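Local coordinates for MutT/nudix family protein (Shewanella oneidensis, PDB 3GZ8) that probably acts as an ADP-ribose-responsive transcriptional regulator of NAD metabolism, this chain being its NUDIX domain, which binds ADP-ribose, at residues Asp26-Thr31 against Thr106-Ala111. Numbering follows the deposited sequence.
Sequences DAVLFT and TVCYTA. With APR (adenosine-5-diphosphoribose), chain E.
Asp26 and Thr106 meet side chain to side chain where two parallel strands reach the ADP-ribose pocket. The Thr106 hydroxyl donates to Asp26 OD2, OG1 to OD2 2.6 Å, approaching from above the carboxylate plane, 41° out of it. Both oxygens also accept from the terminal ribose: ligand O3D donates to Asp26 OD1 and ligand O2D to Asp26 OD2, each at 2.7 Å, so OD2 has two donors. A short, two-pronged acid suits a vicinal diol, and the threonine, hydrogen-bonded to Thr24 as well, probably limits the rotation of the carboxylate.

Behind the pocket the backbones zip together in parallel register, Asp26 beside Cys108 and Val28 beside Thr110, through five N-H to carbonyl bonds from Asp26 N to Ala111 O. One has a side-chain companion. Thr110 holds OG1 anti to its own backbone N (chi1 -172°), which brings the hydroxyl into the carbonyl plane of Val28, OG1 to O 2.9 Å; Val28 O thus takes two donors, Ala111 N and Thr110 OG1, and the hydroxyl of this buried threonine has an acceptor. On the same face Val28 CG2 packs against Cys108 SG at 3.7 Å, while its other branch, CG1, lies over one face of the Phe30 ring, offset toward the rim. On the other face Leu29 CD2 touches Ala111 CB at 3.6 Å; alanine's lone methyl suits a place where the longer leucine reaches across.

These strands, 22-33 and 104-113, form the parallel pair within the mixed sheet of the NUDIX fold. Helix 68-80 covers Ala27 and Tyr109 on one side; helix 145-156 packs on Val28 and Phe30 on the other and brings His145 to Asp26, while strand 88-95 flanks 104-113 antiparallel.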
loop_
_atom_site.group_PDB
_atom_site.type_symbol
_atom_site.label_atom_id
_atom_site.label_comp_id
_atom_site.label_asym_id
_atom_site.label_seq_id
_atom_site.Cartn_x
_atom_site.Cartn_y
_atom_site.Cartn_z
ATOM N N ASP A 26 -3.445 -6.059 6.531
ATOM C CA ASP A 26 -3.550 -6.391 7.955
ATOM C C ASP A 26 -4.693 -5.575 8.518
ATOM O O ASP A 26 -5.027 -4.528 7.959
ATOM C CB ASP A 26 -2.265 -6.032 8.697
ATOM C CG ASP A 26 -1.183 -7.081 8.545
ATOM O OD1 ASP A 26 -1.389 -8.230 8.987
ATOM O OD2 ASP A 26 -0.114 -6.753 8.012
ATOM N N ALA A 27 -5.302 -6.029 9.607
ATOM C CA ALA A 27 -6.362 -5.239 10.225
ATOM C C ALA A 27 -6.135 -5.151 11.709
ATOM O O ALA A 27 -5.788 -6.161 12.354
ATOM C CB ALA A 27 -7.738 -5.824 9.941
ATOM N N VAL A 28 -6.337 -3.946 12.251
ATOM C CA VAL A 28 -6.359 -3.758 13.706
ATOM C C VAL A 28 -7.769 -3.394 14.128
ATOM O O VAL A 28 -8.216 -2.237 13.943
ATOM C CB VAL A 28 -5.389 -2.661 14.159
ATOM C CG1 VAL A 28 -5.342 -2.579 15.666
ATOM C CG2 VAL A 28 -3.989 -2.909 13.600
ATOM N N LEU A 29 -8.473 -4.364 14.712
ATOM C CA LEU A 29 -9.838 -4.113 15.159
ATOM C C LEU A 29 -9.929 -3.938 16.658
ATOM O O LEU A 29 -9.469 -4.783 17.426
ATOM C CB LEU A 29 -10.786 -5.210 14.699
ATOM C CG LEU A 29 -10.967 -5.492 13.210
ATOM C CD1 LEU A 29 -12.136 -6.446 13.060
ATOM C CD2 LEU A 29 -11.168 -4.189 12.370
ATOM N N PHE A 30 -10.547 -2.837 17.063
ATOM C CA PHE A 30 -10.680 -2.508 18.450
ATOM C C PHE A 30 -12.131 -2.669 18.917
ATOM O O PHE A 30 -13.086 -2.460 18.142
ATOM C CB PHE A 30 -10.246 -1.058 18.681
ATOM C CG PHE A 30 -8.733 -0.812 18.633
ATOM C CD1 PHE A 30 -7.862 -1.511 19.437
ATOM C CD2 PHE A 30 -8.209 0.201 17.827
ATOM C CE1 PHE A 30 -6.495 -1.237 19.418
ATOM C CE2 PHE A 30 -6.836 0.474 17.798
ATOM C CZ PHE A 30 -5.987 -0.236 18.603
ATOM N N THR A 31 -12.299 -3.028 20.187
ATOM C CA THR A 31 -13.607 -3.015 20.806
ATOM C C THR A 31 -13.513 -2.655 22.282
ATOM O O THR A 31 -12.458 -2.792 22.890
ATOM C CB THR A 31 -14.370 -4.376 20.631
ATOM O OG1 THR A 31 -15.727 -4.212 21.055
ATOM C CG2 THR A 31 -13.762 -5.470 21.475
ATOM N N THR A 106 2.706 -4.050 3.352
ATOM C CA THR A 106 1.403 -4.374 3.934
ATOM C C THR A 106 0.539 -3.120 4.042
ATOM O O THR A 106 1.005 -2.040 4.421
ATOM C CB THR A 106 1.501 -5.079 5.328
ATOM O OG1 THR A 106 0.272 -5.762 5.617
ATOM C CG2 THR A 106 1.780 -4.075 6.450
ATOM N N VAL A 107 -0.729 -3.292 3.707
ATOM C CA VAL A 107 -1.696 -2.211 3.791
ATOM C C VAL A 107 -2.524 -2.458 5.044
ATOM O O VAL A 107 -3.311 -3.384 5.081
ATOM C CB VAL A 107 -2.582 -2.195 2.518
ATOM C CG1 VAL A 107 -3.503 -1.004 2.511
ATOM C CG2 VAL A 107 -1.699 -2.199 1.265
ATOM N N CYS A 108 -2.346 -1.642 6.076
ATOM C CA CYS A 108 -3.061 -1.884 7.321
ATOM C C CYS A 108 -4.369 -1.115 7.397
ATOM O O CYS A 108 -4.440 0.046 7.013
ATOM C CB CYS A 108 -2.172 -1.562 8.542
ATOM S SG CYS A 108 -2.767 -2.290 10.137
ATOM N N TYR A 109 -5.394 -1.772 7.924
ATOM C CA TYR A 109 -6.688 -1.183 8.131
ATOM C C TYR A 109 -7.039 -1.201 9.609
ATOM O O TYR A 109 -6.392 -1.898 10.399
ATOM C CB TYR A 109 -7.725 -1.985 7.377
ATOM C CG TYR A 109 -7.667 -1.790 5.889
ATOM C CD1 TYR A 109 -8.510 -0.879 5.250
ATOM C CD2 TYR A 109 -6.753 -2.507 5.110
ATOM C CE1 TYR A 109 -8.454 -0.698 3.867
ATOM C CE2 TYR A 109 -6.699 -2.340 3.728
ATOM C CZ TYR A 109 -7.531 -1.444 3.122
ATOM O OH TYR A 109 -7.429 -1.287 1.770
ATOM N N THR A 110 -8.074 -0.459 9.996
ATOM C CA THR A 110 -8.440 -0.382 11.379
ATOM C C THR A 110 -9.932 -0.139 11.531
ATOM O O THR A 110 -10.571 0.456 10.665
ATOM C CB THR A 110 -7.601 0.709 12.125
ATOM O OG1 THR A 110 -7.855 0.634 13.528
ATOM C CG2 THR A 110 -7.958 2.124 11.660
ATOM N N ALA A 111 -10.513 -0.631 12.612
ATOM C CA ALA A 111 -11.839 -0.187 12.955
ATOM C C ALA A 111 -12.012 -0.222 14.462
ATOM O O ALA A 111 -11.347 -1.001 15.154
ATOM C CB ALA A 111 -12.916 -1.035 12.250
HETATM N N1 APR E . 1.658 -14.759 -2.289
HETATM C C2 APR E . 0.453 -15.371 -2.202
HETATM N N3 APR E . 0.213 -16.399 -1.366
HETATM C C4 APR E . 1.200 -16.862 -0.543
HETATM C C5 APR E . 2.527 -16.222 -0.578
HETATM C C6 APR E . 2.725 -15.122 -1.525
HETATM N N6 APR E . 3.938 -14.505 -1.607
HETATM N N7 APR E . 3.301 -16.853 0.311
HETATM C C8 APR E . 2.536 -17.816 0.891
HETATM N N9 APR E . 1.293 -17.830 0.370
HETATM C "C1'" APR E . 0.203 -18.740 0.757
HETATM C "C2'" APR E . 0.732 -20.124 1.106
HETATM O "O2'" APR E . -0.263 -21.093 0.736
HETATM C "C3'" APR E . 0.837 -20.124 2.613
HETATM O "O3'" APR E . 0.646 -21.431 3.159
HETATM O "O4'" APR E . -0.427 -18.244 1.933
HETATM C "C4'" APR E . -0.282 -19.171 3.004
HETATM C "C5'" APR E . 0.032 -18.338 4.220
HETATM O "O5'" APR E . -1.187 -17.660 4.544
HETATM P PA APR E . -1.224 -16.815 5.905
HETATM O O1A APR E . -0.731 -17.670 7.066
HETATM O O2A APR E . -2.571 -16.176 5.960
HETATM O O3A APR E . -0.102 -15.741 5.443
HETATM P PB APR E . 0.841 -14.964 6.484
HETATM O O1B APR E . 2.058 -15.788 6.738
HETATM O O2B APR E . -0.102 -14.521 7.563
HETATM O O5D APR E . 1.423 -13.691 5.680
HETATM C C5D APR E . 0.732 -12.438 5.753
HETATM O O4D APR E . 2.749 -11.228 6.276
HETATM O O1D APR E . 4.113 -9.356 5.950
HETATM C C1D APR E . 3.177 -9.992 6.824
HETATM O O2D APR E . 2.019 -8.389 8.183
HETATM C C2D APR E . 1.902 -9.189 6.993
HETATM O O3D APR E . 0.192 -10.327 8.364
HETATM C C3D APR E . 0.770 -10.219 7.055
HETATM C C4D APR E . 1.449 -11.551 6.764
#